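Local coordinates for fumarylacetoacetate hydrolase (Burkholderia xenovorans, PDB 5TI1), which probably hydrolyses fumarylacetoacetate to fumarate and acetoacetate, the last step of phenylalanine and tyrosine breakdown, and holds a magnesium ion, at residues V200-G205 with I411-E416; L330-A335 with G406-I411; L314-E319 with M353-A358; E297-A302 with E426-G431. All coordinates share one frame; numbering follows the deposited sequence.

Along the chain the eight segments run 200-205, 297-302, 314-319, 330-335, 353-358, 406-411, 411-416 and 426-431. Contacts 1 and 2 are neighbours, with centres about 12 Å apart and I411 in common; salt bridges from R408 to D415 and from R331 to E416 join them. Contacts 3 and 4, whose centres lie about 20 Å apart, meet where E319 touches the strand 300-301. Contact 1 lies on the opposite side of the chain's centre from both, about 36 and 35 Å away between centres. Contacts 1, 2 and 4 all reach one mixed sheet, so segments far apart in sequence are joined around it.

Contact 1: residues V200-G205 with I411-E416; sequences VRRPNG and IEDGDE
R202 drives its guanidinium into the loop 411-416 and takes hold of D413 and the backbone of I411 together. The tight part is the salt bridge and the bond beside it. R202 NE lies 2.7 Å from D413 OD1, on the syn side of the carboxylate, while R202 NH2 reaches the same D413 OD1 at 2.9 Å from above the carboxylate plane, so two nitrogens share one oxygen. The carboxylate plane is turned 48° from the guanidinium, and both bonds go to OD1 rather than OD2. R202 NH2 also gives a nearly straight bond, 172° at the hydrogen, to I411 O at 2.9 Å, and both acceptors lie close to the guanidinium plane. With CG anti to the backbone N (chi1 177°), the side chain runs out extended toward the loop 411-416 and bends at chi3 to present this edge. A water accepts from R202 NH1 and donates to I411 O, and C220 O is a further acceptor for NH1, so the buried cation has partners on all three nitrogens.

The other side is looser: D413 and E412 are exposed, and E412 barely touches R202. Here a type II turn runs from E412 to D415, with G414 at the positive phi that suits glycine. E412 N donates to D415 OD2 at 2.9 Å, bracing the turn that offers D413.

Arginine suits a site where a carboxylate oxygen and a carbonyl oxygen both lie at the edge of one planar cation, and D413 probably offsets the charge that R202 carries into this partly buried join.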
# COMPACT_ATOMS: atom_id res chain seq x y z
N VAL B 200 9.92 16.26 8.58
CA VAL B 200 9.54 14.96 9.11
C VAL B 200 9.50 15.06 10.61
O VAL B 200 10.50 15.41 11.25
CB VAL B 200 10.53 13.87 8.68
CG1 VAL B 200 10.18 12.56 9.37
CG2 VAL B 200 10.51 13.70 7.16
N ARG B 201 8.35 14.74 11.20
CA ARG B 201 8.21 14.92 12.63
C ARG B 201 8.65 13.65 13.34
O ARG B 201 8.22 12.55 12.96
CB ARG B 201 6.79 15.27 13.03
CG ARG B 201 6.75 15.61 14.52
CD ARG B 201 5.48 16.29 14.96
NE ARG B 201 5.17 17.53 14.24
CZ ARG B 201 5.60 18.74 14.58
NH1 ARG B 201 6.40 18.92 15.63
NH2 ARG B 201 5.23 19.79 13.86
N ARG B 202 9.51 13.81 14.34
CA ARG B 202 9.93 12.69 15.17
C ARG B 202 8.70 12.00 15.73
O ARG B 202 7.85 12.66 16.36
CB ARG B 202 10.83 13.16 16.31
CG ARG B 202 11.26 12.06 17.29
CD ARG B 202 12.15 12.61 18.42
NE ARG B 202 13.33 13.31 17.90
CZ ARG B 202 14.47 12.71 17.57
NH1 ARG B 202 14.59 11.39 17.72
NH2 ARG B 202 15.49 13.41 17.08
N PRO B 203 8.53 10.70 15.49
CA PRO B 203 7.34 10.00 15.98
C PRO B 203 7.40 9.72 17.47
O PRO B 203 8.46 9.45 18.03
CB PRO B 203 7.34 8.70 15.17
CG PRO B 203 8.81 8.48 14.81
CD PRO B 203 9.35 9.86 14.59
N ASN B 204 6.24 9.81 18.12
CA ASN B 204 6.04 9.14 19.39
C ASN B 204 5.57 7.71 19.13
O ASN B 204 5.09 7.39 18.05
CB ASN B 204 5.01 9.87 20.25
CG ASN B 204 5.47 11.26 20.65
OD1 ASN B 204 6.58 11.43 21.16
ND2 ASN B 204 4.64 12.25 20.41
N GLY B 205 5.72 6.86 20.14
CA GLY B 205 5.27 5.48 20.00
C GLY B 205 5.59 4.69 21.24
O GLY B 205 6.05 5.24 22.24
N ILE B 411 19.74 10.50 14.62
CA ILE B 411 19.38 11.83 14.17
C ILE B 411 18.78 12.65 15.31
O ILE B 411 17.97 12.15 16.10
CB ILE B 411 18.39 11.76 12.99
CG1 ILE B 411 18.99 11.01 11.80
CG2 ILE B 411 17.95 13.15 12.57
CD1 ILE B 411 17.94 10.62 10.77
N GLU B 412 19.14 13.91 15.38
CA GLU B 412 18.64 14.81 16.41
C GLU B 412 17.70 15.84 15.79
O GLU B 412 17.67 16.04 14.57
CB GLU B 412 19.81 15.46 17.16
CG GLU B 412 20.20 14.63 18.37
CD GLU B 412 21.66 14.67 18.68
OE1 GLU B 412 22.14 13.73 19.36
OE2 GLU B 412 22.34 15.63 18.27
N ASP B 413 16.89 16.47 16.66
CA ASP B 413 15.92 17.45 16.21
C ASP B 413 16.62 18.62 15.52
O ASP B 413 17.68 19.07 15.96
CB ASP B 413 15.09 17.96 17.39
CG ASP B 413 14.15 16.89 17.96
OD1 ASP B 413 13.97 15.82 17.33
OD2 ASP B 413 13.57 17.13 19.04
N GLY B 414 16.03 19.09 14.42
CA GLY B 414 16.63 20.15 13.64
C GLY B 414 17.73 19.71 12.68
O GLY B 414 18.21 20.55 11.91
N ASP B 415 18.17 18.45 12.73
CA ASP B 415 19.09 17.93 11.71
C ASP B 415 18.39 17.83 10.36
O ASP B 415 17.26 17.35 10.26
CB ASP B 415 19.59 16.53 12.08
CG ASP B 415 20.53 16.51 13.27
OD1 ASP B 415 20.89 17.59 13.81
OD2 ASP B 415 20.91 15.38 13.65
N GLU B 416 19.08 18.25 9.31
CA GLU B 416 18.61 18.05 7.94
C GLU B 416 19.44 16.95 7.29
O GLU B 416 20.67 17.00 7.30
CB GLU B 416 18.69 19.34 7.12
CG GLU B 416 18.20 19.17 5.67
CD GLU B 416 18.18 20.48 4.87
OE1 GLU B 416 19.23 21.16 4.78
OE2 GLU B 416 17.11 20.82 4.32
O HOH W 1 17.21 9.97 17.27

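Contact 2: residues L330-A335 with G406-I411; sequences LRPQQA and GTRSFI
L330 and P332 form an apolar bed on which the long side chain of R408 lies. The van der Waals contacts come first. Both methyls of L330 touch the aliphatic part of the arginine, CD1 standing 4.0 Å from R408 CG, and the two side chains meet at about a right angle. Farther along, P332 packs its ring against the charged end: P332 CB is 3.4 Å from R408 NH2, approaching the guanidinium obliquely. The arginine chain bends at chi2 (-61°) and then runs past L330 to P332, which, just after strand 321-331, offers its ring as an apolar surface.

The guanidinium's polar bonds all go to partners other than L330 and P332. R408 NH1 donates to T407 O at 3.0 Å, from above that carbonyl's plane. The principal partner of R408 is D415, which forms a salt bridge with NE, and E412 forms a second one with NH1. On the other segment, a type I turn from P332 to A335 follows the strand and is closed by A335 N bonding to P332 O.

Arginine thus serves twice here: its methylenes and guanidinium lean on leucine and proline, while the nearby acidic side chains probably balance its charge at this partly buried edge.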
# COMPACT_ATOMS: atom_id res chain seq x y z
N LEU B 330 24.56 15.36 6.57
CA LEU B 330 23.77 15.68 7.75
C LEU B 330 24.19 17.07 8.19
O LEU B 330 25.38 17.35 8.32
CB LEU B 330 24.01 14.66 8.88
CG LEU B 330 23.10 14.68 10.12
CD1 LEU B 330 23.09 13.32 10.79
CD2 LEU B 330 23.50 15.76 11.12
N ARG B 331 23.21 17.95 8.39
CA ARG B 331 23.53 19.30 8.85
C ARG B 331 22.78 19.60 10.14
O ARG B 331 21.54 19.70 10.12
CB ARG B 331 23.20 20.34 7.78
CG ARG B 331 23.56 21.75 8.22
CD ARG B 331 23.65 22.72 7.07
NE ARG B 331 22.39 22.82 6.34
CZ ARG B 331 21.32 23.46 6.79
NH1 ARG B 331 21.35 24.07 7.97
NH2 ARG B 331 20.21 23.49 6.06
N PRO B 332 23.48 19.72 11.26
CA PRO B 332 22.85 20.19 12.49
C PRO B 332 22.21 21.55 12.28
O PRO B 332 22.64 22.34 11.44
CB PRO B 332 24.02 20.29 13.49
CG PRO B 332 25.07 19.35 12.92
CD PRO B 332 24.91 19.39 11.44
N GLN B 333 21.18 21.82 13.10
CA GLN B 333 20.41 23.06 12.96
C GLN B 333 21.29 24.30 13.09
O GLN B 333 21.05 25.30 12.41
CB GLN B 333 19.29 23.10 14.00
CG GLN B 333 18.42 24.38 13.99
CD GLN B 333 17.61 24.56 12.71
OE1 GLN B 333 17.19 25.67 12.38
NE2 GLN B 333 17.39 23.47 11.98
N GLN B 334 22.31 24.27 13.95
CA GLN B 334 23.16 25.44 14.15
C GLN B 334 24.31 25.54 13.15
O GLN B 334 25.04 26.53 13.16
CB GLN B 334 23.72 25.47 15.58
CG GLN B 334 22.67 25.44 16.67
CD GLN B 334 21.56 26.45 16.43
OE1 GLN B 334 21.82 27.62 16.15
NE2 GLN B 334 20.32 26.00 16.53
N ALA B 335 24.47 24.55 12.28
CA ALA B 335 25.62 24.52 11.39
C ALA B 335 25.33 25.31 10.12
O ALA B 335 24.20 25.32 9.60
CB ALA B 335 26.00 23.08 11.02
N GLY B 406 30.67 18.51 15.79
CA GLY B 406 29.59 17.80 16.45
C GLY B 406 29.69 16.30 16.25
O GLY B 406 30.42 15.80 15.39
N THR B 407 28.94 15.57 17.07
CA THR B 407 28.92 14.11 17.01
C THR B 407 27.48 13.62 16.90
O THR B 407 26.57 14.20 17.48
CB THR B 407 29.62 13.48 18.23
OG1 THR B 407 28.88 13.77 19.42
CG2 THR B 407 31.03 14.04 18.39
N ARG B 408 27.28 12.55 16.13
CA ARG B 408 25.95 11.98 15.98
C ARG B 408 25.99 10.49 16.25
O ARG B 408 26.88 9.79 15.75
CB ARG B 408 25.37 12.25 14.59
CG ARG B 408 24.87 13.67 14.39
CD ARG B 408 23.75 14.00 15.36
NE ARG B 408 23.21 15.34 15.16
CZ ARG B 408 23.74 16.45 15.67
NH1 ARG B 408 24.83 16.38 16.42
NH2 ARG B 408 23.16 17.63 15.45
N SER B 409 25.03 10.01 17.03
CA SER B 409 24.72 8.59 17.04
C SER B 409 23.52 8.37 16.13
O SER B 409 23.67 7.86 15.02
CB SER B 409 24.45 8.09 18.46
OG SER B 409 25.67 7.98 19.17
N PHE B 410 22.34 8.80 16.56
CA PHE B 410 21.17 8.84 15.70
C PHE B 410 20.80 10.30 15.41
O PHE B 410 21.48 11.23 15.86
CB PHE B 410 20.02 8.03 16.32
CG PHE B 410 20.29 6.56 16.32
CD1 PHE B 410 20.02 5.78 15.19
CD2 PHE B 410 20.86 5.94 17.42
CE1 PHE B 410 20.29 4.42 15.18
CE2 PHE B 410 21.13 4.59 17.42
CZ PHE B 410 20.85 3.81 16.29
N ILE B 411 19.74 10.50 14.62
CA ILE B 411 19.38 11.83 14.17
C ILE B 411 18.78 12.65 15.31
O ILE B 411 17.97 12.15 16.10
CB ILE B 411 18.39 11.76 12.99
CG1 ILE B 411 18.99 11.01 11.80
CG2 ILE B 411 17.95 13.15 12.57
CD1 ILE B 411 17.94 10.62 10.77

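Contact 3: residues L314-E319 with M353-A358; sequences LRHDGE and MAQQLA
L314 O receives the amide of Q355, whose NE2 lies 2.8 Å away and points nearly along the C=O axis. This hydrogen bond ties the loop 314-319 to helix 353-362. Q355 NE2 also has Q306 OE1 as a partner, and Q355 OE1 accepts from the backbone N of T352, so both ends of the buried amide are engaged and its rotation is fixed. Glutamine suits the place because a single flat group can donate to the loop and accept from T352, the residue just before its own helix.

H316 lies flat against that same amide. Ring and amide planes are only 13° apart, and the two groups are stacked, with Q355 NE2 over one face of the ring, 3.8 Å from H316 CE1. The methylene joins in, Q355 CG standing 3.6 Å from H316 NE2. At the edge of the ring, close to its plane, A354 CB sits 3.8 Å from H316 CD2; the small alanine lets the imidazole come close to the helix. The chi1 of H316 (53°) places CG between the backbone N and the carbonyl carbon and so swings the ring toward the helix. Its principal polar partner is T352, through OG1, and H320 stacks on the ring as well.

L314 CD2 also packs on the helix, 3.7 Å from Q355 O and 4.3 Å from Q355 CB, and L314 touches Q206 of the second subunit. The bond from T352 N to Q355 OE1, three residues on, resembles one half of a capping box, the motif that closes a helix N-terminus.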
# COMPACT_ATOMS: atom_id res chain seq x y z
N LEU B 314 14.76 -16.81 -10.42
CA LEU B 314 15.48 -15.59 -10.06
C LEU B 314 16.75 -15.36 -10.88
O LEU B 314 17.45 -14.36 -10.65
CB LEU B 314 15.84 -15.61 -8.57
CG LEU B 314 14.68 -15.42 -7.60
CD1 LEU B 314 15.05 -15.88 -6.21
CD2 LEU B 314 14.25 -13.97 -7.59
N ARG B 315 17.06 -16.23 -11.84
CA ARG B 315 18.31 -16.14 -12.57
C ARG B 315 18.18 -15.21 -13.78
O ARG B 315 17.12 -15.15 -14.41
CB ARG B 315 18.76 -17.53 -13.03
CG ARG B 315 18.98 -18.51 -11.90
CD ARG B 315 19.43 -19.86 -12.41
NE ARG B 315 19.31 -20.88 -11.37
CZ ARG B 315 19.42 -22.18 -11.58
NH1 ARG B 315 19.64 -22.66 -12.80
NH2 ARG B 315 19.30 -23.02 -10.56
N HIS B 316 19.25 -14.48 -14.08
CA HIS B 316 19.30 -13.72 -15.32
C HIS B 316 20.74 -13.60 -15.80
O HIS B 316 21.66 -13.37 -15.01
CB HIS B 316 18.67 -12.31 -15.19
CG HIS B 316 19.21 -11.48 -14.05
ND1 HIS B 316 20.43 -11.70 -13.46
CD2 HIS B 316 18.67 -10.41 -13.41
CE1 HIS B 316 20.62 -10.82 -12.50
NE2 HIS B 316 19.57 -10.02 -12.45
N ASP B 317 20.93 -13.79 -17.11
CA ASP B 317 22.20 -13.57 -17.77
C ASP B 317 22.46 -12.08 -17.97
O ASP B 317 21.55 -11.25 -17.91
CB ASP B 317 22.23 -14.27 -19.13
CG ASP B 317 22.00 -15.76 -19.03
OD1 ASP B 317 22.62 -16.39 -18.14
OD2 ASP B 317 21.21 -16.31 -19.83
N GLY B 318 23.72 -11.76 -18.23
CA GLY B 318 24.10 -10.40 -18.52
C GLY B 318 24.23 -9.55 -17.27
O GLY B 318 24.22 -10.04 -16.13
N GLU B 319 24.37 -8.25 -17.50
CA GLU B 319 24.63 -7.28 -16.45
C GLU B 319 23.34 -6.56 -16.07
O GLU B 319 22.61 -6.07 -16.93
CB GLU B 319 25.69 -6.28 -16.89
CG GLU B 319 27.04 -6.90 -17.18
CD GLU B 319 28.03 -5.90 -17.74
OE1 GLU B 319 27.62 -4.74 -18.01
OE2 GLU B 319 29.21 -6.26 -17.92
N MET B 353 17.13 -5.06 -9.38
CA MET B 353 15.74 -4.66 -9.58
C MET B 353 14.96 -5.73 -10.33
O MET B 353 13.81 -6.02 -9.99
CB MET B 353 15.69 -3.34 -10.35
CG MET B 353 16.21 -2.14 -9.57
SD MET B 353 16.20 -0.64 -10.58
CE MET B 353 17.59 -0.97 -11.67
N ALA B 354 15.56 -6.32 -11.37
CA ALA B 354 14.89 -7.38 -12.11
C ALA B 354 14.51 -8.52 -11.19
O ALA B 354 13.38 -9.02 -11.22
CB ALA B 354 15.79 -7.86 -13.26
N GLN B 355 15.45 -8.94 -10.34
CA GLN B 355 15.19 -10.05 -9.44
C GLN B 355 14.13 -9.67 -8.42
O GLN B 355 13.26 -10.49 -8.09
CB GLN B 355 16.48 -10.49 -8.77
CG GLN B 355 17.46 -11.12 -9.75
CD GLN B 355 18.79 -11.44 -9.11
OE1 GLN B 355 19.34 -10.64 -8.35
NE2 GLN B 355 19.32 -12.62 -9.43
N GLN B 356 14.17 -8.44 -7.92
CA GLN B 356 13.20 -7.99 -6.93
C GLN B 356 11.79 -8.03 -7.51
O GLN B 356 10.86 -8.52 -6.87
CB GLN B 356 13.56 -6.59 -6.45
CG GLN B 356 14.81 -6.54 -5.58
CD GLN B 356 15.32 -5.13 -5.35
OE1 GLN B 356 15.09 -4.24 -6.17
NE2 GLN B 356 16.01 -4.91 -4.23
N LEU B 357 11.62 -7.50 -8.73
CA LEU B 357 10.30 -7.51 -9.35
C LEU B 357 9.85 -8.93 -9.67
O LEU B 357 8.67 -9.28 -9.47
CB LEU B 357 10.32 -6.66 -10.62
CG LEU B 357 8.98 -6.44 -11.31
CD1 LEU B 357 8.00 -5.73 -10.36
CD2 LEU B 357 9.20 -5.66 -12.61
N ALA B 358 10.77 -9.76 -10.14
CA ALA B 358 10.45 -11.16 -10.42
C ALA B 358 9.95 -11.85 -9.16
O ALA B 358 8.90 -12.52 -9.18
CB ALA B 358 11.69 -11.87 -10.97

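Contact 4: residues E297-A302 with E426-G431; sequences EPFRVA and EGYRVG
F299 reaches across to V430 and Y428 and contributes more to the buried surface than either. Its ring tip meets the valine: F299 CE2 lies 3.5 Å from V430 CG2 and 3.7 Å from V430 CB, an oblique approach. V430 has CG1 anti to its backbone N (chi1 171°), which leaves CG2 as the branch that touches the ring. A beta-branched residue suits this strand position, since its compact side chain can meet the ring close to the backbone.

Both segments belong to the mixed sheet of the C-terminal FAH region. There F299 bonds through its backbone to D323 of strand 321-331, and V430 to C423 of strand 416-424. These two strands lie between 300-301 and 429-440 in the sheet, and F299, just before strand 300-301, reaches over to the last of these.

Y428 comes from the opposite direction to F299. Its OH stands 3.7 Å from F299 CZ, and the CZ atoms of F299 and Y428 are 4.1 Å apart, an apolar and oblique meeting. P298 CB lies over one face of the F299 ring, offset toward the rim. Within 297-302, R300 grips E297 side-on, R300 NH2 lying 2.8 Å from E297 OE1 and R300 NE 3.0 Å from E297 OE2; E249 is a second partner for the same arginine.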
# COMPACT_ATOMS: atom_id res chain seq x y z
N GLU B 297 21.12 3.55 -18.93
CA GLU B 297 21.73 2.46 -19.68
C GLU B 297 23.25 2.59 -19.82
O GLU B 297 23.93 1.58 -19.60
CB GLU B 297 21.07 2.35 -21.06
CG GLU B 297 21.58 1.18 -21.90
CD GLU B 297 21.38 -0.16 -21.21
OE1 GLU B 297 20.38 -0.33 -20.49
OE2 GLU B 297 22.24 -1.04 -21.38
N PRO B 298 23.83 3.76 -20.11
CA PRO B 298 25.30 3.85 -20.19
C PRO B 298 26.02 3.51 -18.90
O PRO B 298 27.25 3.41 -18.91
CB PRO B 298 25.55 5.32 -20.57
CG PRO B 298 24.28 5.77 -21.21
CD PRO B 298 23.19 5.05 -20.48
N PHE B 299 25.31 3.32 -17.78
CA PHE B 299 25.95 3.07 -16.50
C PHE B 299 25.64 1.68 -15.97
O PHE B 299 25.97 1.38 -14.82
CB PHE B 299 25.57 4.18 -15.51
CG PHE B 299 25.79 5.55 -16.08
CD1 PHE B 299 27.05 6.13 -16.08
CD2 PHE B 299 24.75 6.23 -16.69
CE1 PHE B 299 27.27 7.38 -16.64
CE2 PHE B 299 24.96 7.48 -17.26
CZ PHE B 299 26.23 8.05 -17.23
N ARG B 300 25.05 0.81 -16.80
CA ARG B 300 24.84 -0.58 -16.44
C ARG B 300 26.17 -1.30 -16.26
O ARG B 300 27.10 -1.13 -17.05
CB ARG B 300 23.99 -1.27 -17.51
CG ARG B 300 23.81 -2.76 -17.34
CD ARG B 300 23.16 -3.37 -18.58
NE ARG B 300 21.89 -2.73 -18.91
CZ ARG B 300 20.71 -3.06 -18.37
NH1 ARG B 300 20.64 -4.03 -17.47
NH2 ARG B 300 19.61 -2.43 -18.74
N VAL B 301 26.27 -2.10 -15.19
CA VAL B 301 27.51 -2.79 -14.82
C VAL B 301 27.15 -4.15 -14.25
O VAL B 301 25.99 -4.47 -13.97
CB VAL B 301 28.36 -2.00 -13.81
CG1 VAL B 301 28.93 -0.74 -14.44
CG2 VAL B 301 27.54 -1.67 -12.57
N ALA B 302 28.19 -4.97 -14.06
CA ALA B 302 28.02 -6.32 -13.55
C ALA B 302 27.66 -6.31 -12.07
O ALA B 302 28.36 -5.70 -11.25
CB ALA B 302 29.29 -7.13 -13.78
N GLU B 426 32.36 10.30 -18.52
CA GLU B 426 33.57 11.02 -18.92
C GLU B 426 33.18 12.46 -19.25
O GLU B 426 32.61 12.74 -20.30
CB GLU B 426 34.25 10.33 -20.10
CG GLU B 426 35.64 10.86 -20.42
CD GLU B 426 36.60 10.76 -19.23
OE1 GLU B 426 37.02 11.81 -18.69
OE2 GLU B 426 36.95 9.62 -18.83
N GLY B 427 33.48 13.38 -18.33
CA GLY B 427 33.17 14.78 -18.51
C GLY B 427 31.74 15.19 -18.25
O GLY B 427 31.39 16.36 -18.47
N TYR B 428 30.88 14.29 -17.78
CA TYR B 428 29.50 14.66 -17.50
C TYR B 428 28.94 13.71 -16.45
O TYR B 428 29.56 12.71 -16.08
CB TYR B 428 28.64 14.64 -18.76
CG TYR B 428 28.28 13.24 -19.23
CD1 TYR B 428 29.26 12.39 -19.74
CD2 TYR B 428 26.97 12.77 -19.16
CE1 TYR B 428 28.95 11.12 -20.17
CE2 TYR B 428 26.65 11.49 -19.60
CZ TYR B 428 27.65 10.66 -20.11
OH TYR B 428 27.36 9.38 -20.54
N ARG B 429 27.74 14.05 -15.98
CA ARG B 429 27.02 13.25 -15.00
C ARG B 429 25.58 13.06 -15.44
O ARG B 429 25.02 13.85 -16.20
CB ARG B 429 27.06 13.89 -13.60
CG ARG B 429 28.44 13.99 -12.99
CD ARG B 429 28.37 14.52 -11.57
NE ARG B 429 29.68 14.49 -10.93
CZ ARG B 429 29.90 14.93 -9.69
NH1 ARG B 429 28.90 15.41 -8.97
NH2 ARG B 429 31.12 14.86 -9.17
N VAL B 430 24.99 11.99 -14.94
CA VAL B 430 23.56 11.72 -15.03
C VAL B 430 23.11 11.56 -13.59
O VAL B 430 23.37 10.52 -12.97
CB VAL B 430 23.25 10.48 -15.88
CG1 VAL B 430 21.78 10.08 -15.79
CG2 VAL B 430 23.64 10.74 -17.31
N GLY B 431 22.51 12.61 -13.02
CA GLY B 431 22.31 12.71 -11.59
C GLY B 431 20.85 12.76 -11.18
O GLY B 431 19.94 12.88 -12.01